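Local coordinates for conserved uncharacterized protein (predicted phosphoesterase COG0622) (Streptococcus pneumoniae, PDB 3CK2) that is of unknown function but probably hydrolyses phosphoester bonds with a two-metal centre, occupied by manganese in the crystal, as in calcineurin-like phosphoesterases, at residues Glu23-Arg26 against Asp27-Gly31; Pro49-Glu52 against Gly53-Val56; Asp98-Ala101 against Gln102-Glu105; Phe88-Asn91 against Phe92-Lys96. All coordinates share one frame; numbering follows the deposited sequence.

Overall arrangement
All four contacts are local, between residues close in sequence at a helix end, a beta turn or a helix start. Contacts 1 and 2 touch, through Arg26 and Glu23 against residues 49-52; their centres are about 9 Å apart. Contacts 3 and 4 share helix 95-103 and meet where Trp100 packs on Phe88. Contacts 1 and 3 have centres about 30 Å apart, on opposite sides of the chain's centre. Contact 1 is a surface contact and rests on backbone bonds and a salt bridge. Contact 2 is partly buried and mostly apolar, with valine methyls over a tryptophan face. Contacts 3 and 4, also partly buried, mix polar bonds with aromatic packing, at the helix's C-terminal end and start respectively.

Contact 1: residues Glu23-Arg26 against Asp27-Gly31; sequences EEVR and DRYVG
Asp27 N bonds to Glu23 O, and the 23-26 and 27-31 segments run on as the last turns of helix 19-29. Arg28 N to Glu24 O continues the pattern at 3.0 Å. At the end Arg26 O accepts twice, from Tyr29 N and from Val30 N. The Val30 N to Arg26 O bond is 2.7 Å and nearly straight at 165°. Val30 is the first residue to leave helical angles.

Arg26 bends back at chi2 and chi3 and meets its neighbour Asp27. Arg26 NE and NH2 both grip one oxygen, Asp27 OD1, side-on, NH2 at 2.8 Å. The guanidinium and carboxylate planes are 22° apart. Asp27 OD2 lies 4.2 Å from Glu23 OE2, two like charges close together; the Arg26 charge on OD1 probably offsets part of this repulsion. Val30 CG2 packs against Arg26 CG. On another side of the helix, Val25 CG1 touches Tyr29 CD2 at 4.0 Å. The Tyr29 hydroxyl bonds to Tyr145, while Val25 and Tyr29 both pack on Ile10 of strand 7-12.

This is the C-terminal end of the helix in the beta-alpha-beta unit formed by strand 7-12, helix 19-29 and strand 35-38.

Contact 2: residues Pro49-Glu52 against Gly53-Val56; sequences PLWE and GIRV
Trp51 lays its indole against Ile54 and Val56, just across a type II beta turn that runs from Trp51 to Ile54. From CB, CG lies beside the backbone N, anti to the carbonyl carbon (chi1 -64°). From there the ring reaches forward to the strand. CG and CD2 come first, and Val56 CG1 sits over them, offset toward the rim of the ring. CE3 is next. It meets Ile54 CG2 at 3.9 Å, and this methyl lies at the ring edge, near its plane. Ile54 CD1 is also close to CE3. Further out, CZ3 and CH2 lie under Val56 CG2, with CH2 at 3.8 Å. That methyl stands over the six-membered ring, 15° off its normal, in a CH-pi contact. On the other side of the indole, NE1 bonds to Arg45 O.

The turn itself is closed by Ile54 N to Trp51 O at 3.0 Å. The donor lies above the carbonyl plane. Water 1 also donates to Trp51 O, at 2.6 Å, and to Ile54 O, so it bridges the turn. Gly53 has a positive phi of 92°, as the third position of a type II turn commonly requires.

Ile54 and Val56 also touch His38 of strand 35-38, and His38 meets the Trp51 ring edge-to-face. The chemistry is therefore mainly apolar. Two branched side chains cover one face and one edge of a buried indole, while Trp51 O takes both Ile54 N and the water, and the water also bonds Ile54 O.

Contact 3: residues Asp98-Ala101 against Gln102-Glu105; sequences DYWA and QEEE
Trp100 presents the NE1 side of its indole to two glutamates one turn on. Glu104 folds back at chi2 (-66°), which brings its CG to 3.5 Å from Trp100 NE1. Its OE2 then takes a weak bond from NE1 at 3.2 Å. The carboxylate is turned 78° from the indole. Glu104 OE1 forms a salt bridge with Lys79, so the carboxylate has partners on both oxygens. Glu103 approaches differently. Its extended chain brings OE2 to the ring edge, in plane, 3.7 Å from Trp100 CD1, with the two planes nearly perpendicular.

The backbone bonds run along the helix. Glu103 N to Tyr99 O is 2.9 Å, and Glu104 N to Trp100 O is 3.0 Å. Asp98 and Gln102 cross at a slant on another side of the helix, but the placement of the Gln102 side chain is doubtful. Asp98 OD1 is buried here and has no partner in the model.

The Trp100 ring also meets that of Phe88, planes about 25° apart, takes a cation-pi contact from Arg70 and packs on Ile81 and Thr83 of strand 78-83. Ala101 packs on Ile125 and Phe127 of strand 125-130. At Glu105 phi turns positive, and a Schellman motif closes helix 95-103, in the beta-alpha-beta unit between strands 78-83 and 108-110.

Contact 4: residues Phe88-Asn91 against Phe92-Lys96; sequences FDIN and FNFQK
An Asx turn leads into helix 95-103 at this contact, where Asp89 and Lys96 join across the start of the helix. Asn93 OD1 accepts from Gln95 N at 3.2 Å. Phe94 holds the N-cap position. Before it, residues 88-91 fold back against the first turn. Asp89 O takes Phe92 N at 2.9 Å, with the donor above the carbonyl plane. A weak second bond comes from Asn93 N. Ile90 CA gives a CA-H...O contact to Asn93 O.

A salt bridge joins Asp89 to Lys96. Lys96 NZ meets Asp89 OD2 at 3.1 Å on its anti lone pair. The lysine chain is extended from CG and bends only at chi4 (103°), and this last turn helps bring NZ to the acid. Along the way, Lys96 CB passes 3.6 Å from Phe88 O. Water 2 donates to Phe88 O and to Asn93 O, at 2.9 and 2.7 Å, and so joins loop to turn. Water 3 accepts from Lys96 NZ and lies near Phe88 O and Asn93 OD1.

On another side Ile90 CB lies 3.8 Å from Phe94 CE1; the Ile90 carbonyl oxygen also stands over a face of that ring, offset toward the rim.

Asn91 touches His113, a manganese ligand, and its side chain lies about 7 Å from a manganese ion. Phe94 meets Trp120 of strand 117-122 edge-to-face and also meets Tyr111. Phe88 and Ile90 pack on Leu97 of helix 95-103, so the loop after strand 78-83 is fitted against that helix's first turn.

Contact 1: residues Glu23-Arg26 against Asp27-Gly31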
loop_
_atom_site.group_PDB
_atom_site.type_symbol
_atom_site.label_atom_id
_atom_site.label_comp_id
_atom_site.label_asym_id
_atom_site.label_seq_id
_atom_site.Cartn_x
_atom_site.Cartn_y
_atom_site.Cartn_z
ATOM N N GLU A 23 11.715 -3.649 8.764
ATOM C CA GLU A 23 12.912 -4.470 8.435
ATOM C C GLU A 23 12.534 -5.928 8.119
ATOM O O GLU A 23 13.036 -6.517 7.183
ATOM C CB GLU A 23 13.918 -4.451 9.603
ATOM C CG GLU A 23 15.229 -5.208 9.335
ATOM C CD GLU A 23 16.217 -5.201 10.514
ATOM O OE1 GLU A 23 15.793 -4.959 11.667
ATOM O OE2 GLU A 23 17.420 -5.494 10.293
ATOM N N GLU A 24 11.654 -6.491 8.937
ATOM C CA GLU A 24 11.204 -7.864 8.781
ATOM C C GLU A 24 10.491 -8.078 7.450
ATOM O O GLU A 24 10.749 -9.063 6.764
ATOM C CB GLU A 24 10.284 -8.258 9.921
ATOM C CG GLU A 24 9.896 -9.700 9.802
ATOM C CD GLU A 24 9.170 -10.254 11.018
ATOM O OE1 GLU A 24 9.011 -9.505 12.034
ATOM O OE2 GLU A 24 8.775 -11.447 10.920
ATOM N N VAL A 25 9.615 -7.151 7.092
ATOM C CA VAL A 25 8.874 -7.207 5.827
ATOM C C VAL A 25 9.782 -6.932 4.599
ATOM O O VAL A 25 9.662 -7.613 3.558
ATOM C CB VAL A 25 7.618 -6.234 5.868
ATOM C CG1 VAL A 25 7.056 -5.939 4.469
ATOM C CG2 VAL A 25 6.563 -6.786 6.824
ATOM N N ARG A 26 10.688 -5.956 4.731
ATOM C CA ARG A 26 11.718 -5.726 3.722
ATOM C C ARG A 26 12.483 -7.028 3.443
ATOM O O ARG A 26 12.518 -7.515 2.294
ATOM C CB ARG A 26 12.726 -4.622 4.121
ATOM C CG ARG A 26 13.766 -4.386 2.963
ATOM C CD ARG A 26 15.193 -3.949 3.330
ATOM N NE ARG A 26 15.783 -4.691 4.440
ATOM C CZ ARG A 26 16.731 -4.198 5.237
ATOM N NH1 ARG A 26 17.188 -2.988 5.017
ATOM N NH2 ARG A 26 17.239 -4.903 6.255
ATOM N N ASP A 27 13.103 -7.541 4.504
ATOM C CA ASP A 27 13.926 -8.724 4.462
ATOM C C ASP A 27 13.202 -9.939 3.880
ATOM O O ASP A 27 13.784 -10.739 3.157
ATOM C CB ASP A 27 14.415 -9.074 5.886
ATOM C CG ASP A 27 15.555 -8.173 6.370
ATOM O OD1 ASP A 27 16.016 -7.306 5.596
ATOM O OD2 ASP A 27 15.998 -8.352 7.526
ATOM N N ARG A 28 11.944 -10.094 4.226
ATOM C CA ARG A 28 11.188 -11.256 3.777
ATOM C C ARG A 28 10.935 -11.223 2.273
ATOM O O ARG A 28 10.979 -12.256 1.584
ATOM C CB ARG A 28 9.856 -11.293 4.518
ATOM C CG ARG A 28 9.067 -12.542 4.281
ATOM C CD ARG A 28 7.797 -12.510 5.075
ATOM N NE ARG A 28 6.988 -13.674 4.752
ATOM C CZ ARG A 28 7.196 -14.890 5.255
ATOM N NH1 ARG A 28 8.166 -15.113 6.151
ATOM N NH2 ARG A 28 6.414 -15.887 4.871
ATOM N N TYR A 29 10.700 -10.023 1.760
ATOM C CA TYR A 29 10.117 -9.871 0.443
ATOM C C TYR A 29 11.014 -9.197 -0.607
ATOM O O TYR A 29 10.842 -9.455 -1.818
ATOM C CB TYR A 29 8.798 -9.104 0.566
ATOM C CG TYR A 29 7.699 -9.859 1.279
ATOM C CD1 TYR A 29 7.077 -10.975 0.690
ATOM C CD2 TYR A 29 7.231 -9.416 2.531
ATOM C CE1 TYR A 29 6.029 -11.646 1.369
ATOM C CE2 TYR A 29 6.189 -10.042 3.195
ATOM C CZ TYR A 29 5.581 -11.161 2.626
ATOM O OH TYR A 29 4.577 -11.786 3.329
ATOM N N VAL A 30 11.939 -8.320 -0.191
ATOM C CA VAL A 30 12.729 -7.581 -1.210
ATOM C C VAL A 30 13.533 -8.577 -2.047
ATOM O O VAL A 30 14.184 -9.486 -1.510
ATOM C CB VAL A 30 13.618 -6.453 -0.648
ATOM C CG1 VAL A 30 14.596 -5.917 -1.752
ATOM C CG2 VAL A 30 12.736 -5.340 -0.055
ATOM N N GLY A 31 13.404 -8.443 -3.367
ATOM C CA GLY A 31 14.063 -9.359 -4.300
ATOM C C GLY A 31 13.278 -10.626 -4.588
ATOM O O GLY A 31 13.662 -11.384 -5.466
#

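Contact 2: residues Pro49-Glu52 against Gly53-Val56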
loop_
_atom_site.group_PDB
_atom_site.type_symbol
_atom_site.label_atom_id
_atom_site.label_comp_id
_atom_site.label_asym_id
_atom_site.label_seq_id
_atom_site.Cartn_x
_atom_site.Cartn_y
_atom_site.Cartn_z
ATOM N N PRO A 49 18.376 2.804 6.068
ATOM C CA PRO A 49 18.659 1.698 5.149
ATOM C C PRO A 49 17.561 0.655 5.088
ATOM O O PRO A 49 17.592 -0.183 4.206
ATOM C CB PRO A 49 19.962 1.103 5.688
ATOM C CG PRO A 49 20.028 1.526 7.108
ATOM C CD PRO A 49 19.279 2.809 7.239
ATOM N N LEU A 50 16.586 0.729 5.997
ATOM C CA LEU A 50 15.365 -0.086 5.939
ATOM C C LEU A 50 14.515 0.174 4.688
ATOM O O LEU A 50 13.691 -0.667 4.304
ATOM C CB LEU A 50 14.526 0.146 7.205
ATOM C CG LEU A 50 15.231 -0.234 8.531
ATOM C CD1 LEU A 50 14.278 0.011 9.724
ATOM C CD2 LEU A 50 15.807 -1.696 8.534
ATOM N N TRP A 51 14.733 1.314 4.030
ATOM C CA TRP A 51 13.951 1.659 2.854
ATOM C C TRP A 51 14.524 1.127 1.554
ATOM O O TRP A 51 13.930 1.361 0.494
ATOM C CB TRP A 51 13.776 3.167 2.727
ATOM C CG TRP A 51 13.001 3.789 3.843
ATOM C CD1 TRP A 51 13.394 4.854 4.627
ATOM C CD2 TRP A 51 11.721 3.376 4.347
ATOM N NE1 TRP A 51 12.423 5.139 5.563
ATOM C CE2 TRP A 51 11.382 4.262 5.405
ATOM C CE3 TRP A 51 10.822 2.363 4.007
ATOM C CZ2 TRP A 51 10.181 4.165 6.104
ATOM C CZ3 TRP A 51 9.645 2.268 4.703
ATOM C CH2 TRP A 51 9.332 3.165 5.748
ATOM N N GLU A 52 15.669 0.457 1.619
ATOM C CA GLU A 52 16.278 -0.127 0.418
ATOM C C GLU A 52 15.376 -1.245 -0.077
ATOM O O GLU A 52 15.076 -2.178 0.671
ATOM C CB GLU A 52 17.680 -0.710 0.691
ATOM C CG GLU A 52 18.741 0.274 1.152
ATOM C CD GLU A 52 19.887 -0.419 1.877
ATOM O OE1 GLU A 52 19.657 -1.459 2.531
ATOM O OE2 GLU A 52 21.016 0.084 1.803
ATOM N N GLY A 53 14.943 -1.123 -1.330
ATOM C CA GLY A 53 14.002 -2.045 -1.964
ATOM C C GLY A 53 12.521 -1.657 -1.839
ATOM O O GLY A 53 11.660 -2.298 -2.473
ATOM N N ILE A 54 12.223 -0.604 -1.058
ATOM C CA ILE A 54 10.845 -0.226 -0.736
ATOM C C ILE A 54 10.466 1.121 -1.347
ATOM O O ILE A 54 11.260 2.047 -1.294
ATOM C CB ILE A 54 10.607 -0.154 0.813
ATOM C CG1 ILE A 54 10.910 -1.506 1.476
ATOM C CG2 ILE A 54 9.167 0.303 1.112
ATOM C CD1 ILE A 54 10.805 -1.457 2.983
ATOM N N ARG A 55 9.250 1.226 -1.904
ATOM C CA ARG A 55 8.724 2.512 -2.369
ATOM C C ARG A 55 7.891 3.158 -1.286
ATOM O O ARG A 55 6.844 2.631 -0.931
ATOM C CB ARG A 55 7.872 2.353 -3.632
ATOM C CG ARG A 55 8.572 1.678 -4.784
ATOM C CD ARG A 55 9.522 2.638 -5.451
ATOM N NE ARG A 55 8.879 3.450 -6.481
ATOM C CZ ARG A 55 9.458 4.474 -7.102
ATOM N NH1 ARG A 55 10.687 4.853 -6.789
ATOM N NH2 ARG A 55 8.788 5.131 -8.037
ATOM N N VAL A 56 8.334 4.309 -0.779
ATOM C CA VAL A 56 7.705 4.936 0.426
ATOM C C VAL A 56 7.301 6.392 0.183
ATOM O O VAL A 56 8.005 7.167 -0.463
ATOM C CB VAL A 56 8.629 4.777 1.716
ATOM C CG1 VAL A 56 10.026 5.355 1.489
ATOM C CG2 VAL A 56 7.964 5.338 3.002
HETATM O O HOH W 1 13.670 3.412 -1.053
#

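Contact 3: residues Asp98-Ala101 against Gln102-Glu105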
loop_
_atom_site.group_PDB
_atom_site.type_symbol
_atom_site.label_atom_id
_atom_site.label_comp_id
_atom_site.label_asym_id
_atom_site.label_seq_id
_atom_site.Cartn_x
_atom_site.Cartn_y
_atom_site.Cartn_z
ATOM N N ASP A 98 -9.758 9.735 -6.319
ATOM C CA ASP A 98 -10.228 9.106 -7.549
ATOM C C ASP A 98 -10.009 10.018 -8.774
ATOM O O ASP A 98 -9.716 9.532 -9.854
ATOM C CB ASP A 98 -11.709 8.739 -7.398
ATOM C CG ASP A 98 -12.247 7.934 -8.560
ATOM O OD1 ASP A 98 -11.805 6.800 -8.806
ATOM O OD2 ASP A 98 -13.155 8.420 -9.228
ATOM N N TYR A 99 -10.156 11.329 -8.632
ATOM C CA TYR A 99 -9.881 12.215 -9.761
ATOM C C TYR A 99 -8.414 12.088 -10.230
ATOM O O TYR A 99 -8.126 11.997 -11.424
ATOM C CB TYR A 99 -10.207 13.653 -9.381
ATOM C CG TYR A 99 -9.995 14.666 -10.498
ATOM C CD1 TYR A 99 -10.933 14.825 -11.512
ATOM C CD2 TYR A 99 -8.856 15.475 -10.518
ATOM C CE1 TYR A 99 -10.740 15.763 -12.535
ATOM C CE2 TYR A 99 -8.655 16.398 -11.521
ATOM C CZ TYR A 99 -9.597 16.543 -12.524
ATOM O OH TYR A 99 -9.372 17.469 -13.497
ATOM N N TRP A 100 -7.505 12.048 -9.254
ATOM C CA TRP A 100 -6.070 11.930 -9.495
ATOM C C TRP A 100 -5.774 10.608 -10.148
ATOM O O TRP A 100 -5.004 10.565 -11.082
ATOM C CB TRP A 100 -5.285 12.069 -8.171
ATOM C CG TRP A 100 -3.808 11.796 -8.280
ATOM C CD1 TRP A 100 -2.950 12.343 -9.191
ATOM C CD2 TRP A 100 -3.006 10.936 -7.447
ATOM N NE1 TRP A 100 -1.675 11.871 -8.992
ATOM C CE2 TRP A 100 -1.677 11.008 -7.927
ATOM C CE3 TRP A 100 -3.281 10.101 -6.358
ATOM C CZ2 TRP A 100 -0.622 10.287 -7.347
ATOM C CZ3 TRP A 100 -2.230 9.386 -5.783
ATOM C CH2 TRP A 100 -0.919 9.492 -6.274
ATOM N N ALA A 101 -6.385 9.530 -9.652
ATOM C CA ALA A 101 -6.152 8.181 -10.173
ATOM C C ALA A 101 -6.616 8.050 -11.621
ATOM O O ALA A 101 -6.044 7.289 -12.415
ATOM C CB ALA A 101 -6.843 7.116 -9.282
ATOM N N GLN A 102 -7.655 8.801 -11.964
ATOM C CA GLN A 102 -8.206 8.761 -13.299
ATOM C C GLN A 102 -7.328 9.587 -14.238
ATOM O O GLN A 102 -7.040 9.152 -15.357
ATOM C CB GLN A 102 -9.637 9.289 -13.297
ATOM C CG GLN A 102 -10.547 8.637 -12.294
ATOM C CD GLN A 102 -11.509 7.697 -12.918
ATOM O OE1 GLN A 102 -12.412 8.130 -13.645
ATOM N NE2 GLN A 102 -11.350 6.388 -12.641
ATOM N N GLU A 103 -6.871 10.757 -13.783
ATOM C CA GLU A 103 -5.955 11.557 -14.605
ATOM C C GLU A 103 -4.620 10.827 -14.872
ATOM O O GLU A 103 -4.041 10.962 -15.948
ATOM C CB GLU A 103 -5.782 12.997 -14.060
ATOM C CG GLU A 103 -4.685 13.239 -13.009
ATOM C CD GLU A 103 -4.580 14.730 -12.558
ATOM O OE1 GLU A 103 -4.706 15.626 -13.448
ATOM O OE2 GLU A 103 -4.369 14.988 -11.327
ATOM N N GLU A 104 -4.176 10.024 -13.907
ATOM C CA GLU A 104 -2.986 9.191 -14.053
ATOM C C GLU A 104 -3.228 7.928 -14.863
ATOM O O GLU A 104 -2.274 7.286 -15.275
ATOM C CB GLU A 104 -2.480 8.745 -12.671
ATOM C CG GLU A 104 -1.933 9.835 -11.789
ATOM C CD GLU A 104 -0.657 10.460 -12.323
ATOM O OE1 GLU A 104 0.040 9.870 -13.179
ATOM O OE2 GLU A 104 -0.342 11.569 -11.875
ATOM N N GLU A 105 -4.489 7.550 -15.053
ATOM C CA GLU A 105 -4.854 6.252 -15.611
ATOM C C GLU A 105 -4.077 5.103 -14.939
ATOM O O GLU A 105 -3.436 4.289 -15.603
ATOM C CB GLU A 105 -4.673 6.264 -17.134
ATOM C CG GLU A 105 -5.894 6.849 -17.876
ATOM C CD GLU A 105 -5.518 7.741 -19.036
ATOM O OE1 GLU A 105 -4.815 7.261 -19.954
ATOM O OE2 GLU A 105 -5.933 8.930 -19.032
#

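Contact 4: residues Phe88-Asn91 against Phe92-Lys96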
loop_
_atom_site.group_PDB
_atom_site.type_symbol
_atom_site.label_atom_id
_atom_site.label_comp_id
_atom_site.label_asym_id
_atom_site.label_seq_id
_atom_site.Cartn_x
_atom_site.Cartn_y
_atom_site.Cartn_z
ATOM N N PHE A 88 -5.336 14.454 0.154
ATOM C CA PHE A 88 -6.535 14.304 -0.693
ATOM C C PHE A 88 -7.839 14.367 0.136
ATOM O O PHE A 88 -8.925 14.182 -0.380
ATOM C CB PHE A 88 -6.455 12.999 -1.521
ATOM C CG PHE A 88 -5.403 13.047 -2.599
ATOM C CD1 PHE A 88 -5.721 13.465 -3.880
ATOM C CD2 PHE A 88 -4.069 12.752 -2.312
ATOM C CE1 PHE A 88 -4.741 13.542 -4.874
ATOM C CE2 PHE A 88 -3.101 12.842 -3.295
ATOM C CZ PHE A 88 -3.444 13.237 -4.581
ATOM N N ASP A 89 -7.701 14.641 1.432
ATOM C CA ASP A 89 -8.841 14.749 2.334
ATOM C C ASP A 89 -9.717 13.511 2.252
ATOM O O ASP A 89 -10.944 13.615 2.159
ATOM C CB ASP A 89 -9.679 16.002 2.032
ATOM C CG ASP A 89 -8.887 17.301 2.159
ATOM O OD1 ASP A 89 -8.166 17.471 3.158
ATOM O OD2 ASP A 89 -9.006 18.164 1.255
ATOM N N ILE A 90 -9.080 12.348 2.297
ATOM C CA ILE A 90 -9.807 11.080 2.147
ATOM C C ILE A 90 -10.759 10.771 3.317
ATOM O O ILE A 90 -11.662 9.974 3.155
ATOM C CB ILE A 90 -8.898 9.856 1.798
ATOM C CG1 ILE A 90 -7.865 9.549 2.895
ATOM C CG2 ILE A 90 -8.234 10.090 0.478
ATOM C CD1 ILE A 90 -7.086 8.291 2.608
ATOM N N ASN A 91 -10.588 11.442 4.463
ATOM C CA ASN A 91 -11.554 11.323 5.573
ATOM C C ASN A 91 -12.862 12.049 5.236
ATOM O O ASN A 91 -13.905 11.783 5.802
ATOM C CB ASN A 91 -10.951 11.868 6.878
ATOM C CG ASN A 91 -10.142 10.814 7.638
ATOM O OD1 ASN A 91 -10.711 9.843 8.140
ATOM N ND2 ASN A 91 -8.817 11.001 7.725
ATOM N N PHE A 92 -12.778 13.000 4.315
ATOM C CA PHE A 92 -13.967 13.644 3.783
ATOM C C PHE A 92 -14.634 12.667 2.788
ATOM O O PHE A 92 -15.682 12.129 3.076
ATOM C CB PHE A 92 -13.603 15.001 3.166
ATOM C CG PHE A 92 -14.755 15.732 2.528
ATOM C CD1 PHE A 92 -16.012 15.770 3.126
ATOM C CD2 PHE A 92 -14.562 16.422 1.339
ATOM C CE1 PHE A 92 -17.064 16.465 2.541
ATOM C CE2 PHE A 92 -15.607 17.121 0.749
ATOM C CZ PHE A 92 -16.869 17.140 1.357
ATOM N N ASN A 93 -14.007 12.437 1.643
ATOM C CA ASN A 93 -14.429 11.410 0.698
ATOM C C ASN A 93 -13.284 11.083 -0.252
ATOM O O ASN A 93 -12.202 11.631 -0.120
ATOM C CB ASN A 93 -15.688 11.852 -0.073
ATOM C CG ASN A 93 -15.503 13.164 -0.797
ATOM O OD1 ASN A 93 -14.447 13.438 -1.383
ATOM N ND2 ASN A 93 -16.541 13.989 -0.765
ATOM N N PHE A 94 -13.522 10.203 -1.214
ATOM C CA PHE A 94 -12.472 9.737 -2.095
ATOM C C PHE A 94 -12.528 10.391 -3.477
ATOM O O PHE A 94 -11.835 9.947 -4.380
ATOM C CB PHE A 94 -12.522 8.211 -2.229
ATOM C CG PHE A 94 -12.163 7.469 -0.960
ATOM C CD1 PHE A 94 -10.853 7.270 -0.609
ATOM C CD2 PHE A 94 -13.152 6.948 -0.139
ATOM C CE1 PHE A 94 -10.515 6.604 0.543
ATOM C CE2 PHE A 94 -12.824 6.244 1.026
ATOM C CZ PHE A 94 -11.492 6.082 1.364
ATOM N N GLN A 95 -13.312 11.456 -3.643
ATOM C CA GLN A 95 -13.455 12.105 -4.941
ATOM C C GLN A 95 -12.148 12.731 -5.461
ATOM O O GLN A 95 -11.853 12.650 -6.652
ATOM C CB GLN A 95 -14.560 13.166 -4.881
ATOM C CG GLN A 95 -15.948 12.566 -4.690
ATOM C CD GLN A 95 -17.065 13.565 -4.883
ATOM O OE1 GLN A 95 -17.036 14.668 -4.319
ATOM N NE2 GLN A 95 -18.073 13.185 -5.674
ATOM N N LYS A 96 -11.375 13.358 -4.576
ATOM C CA LYS A 96 -10.095 13.925 -4.966
ATOM C C LYS A 96 -9.080 12.815 -5.293
ATOM O O LYS A 96 -8.394 12.880 -6.292
ATOM C CB LYS A 96 -9.562 14.869 -3.874
ATOM C CG LYS A 96 -10.328 16.187 -3.746
ATOM C CD LYS A 96 -9.696 17.093 -2.719
ATOM C CE LYS A 96 -10.653 18.184 -2.222
ATOM N NZ LYS A 96 -11.259 17.912 -0.842
HETATM O O HOH W 2 -10.161 12.024 -1.782
HETATM O O HOH W 3 -12.002 14.971 -0.728
#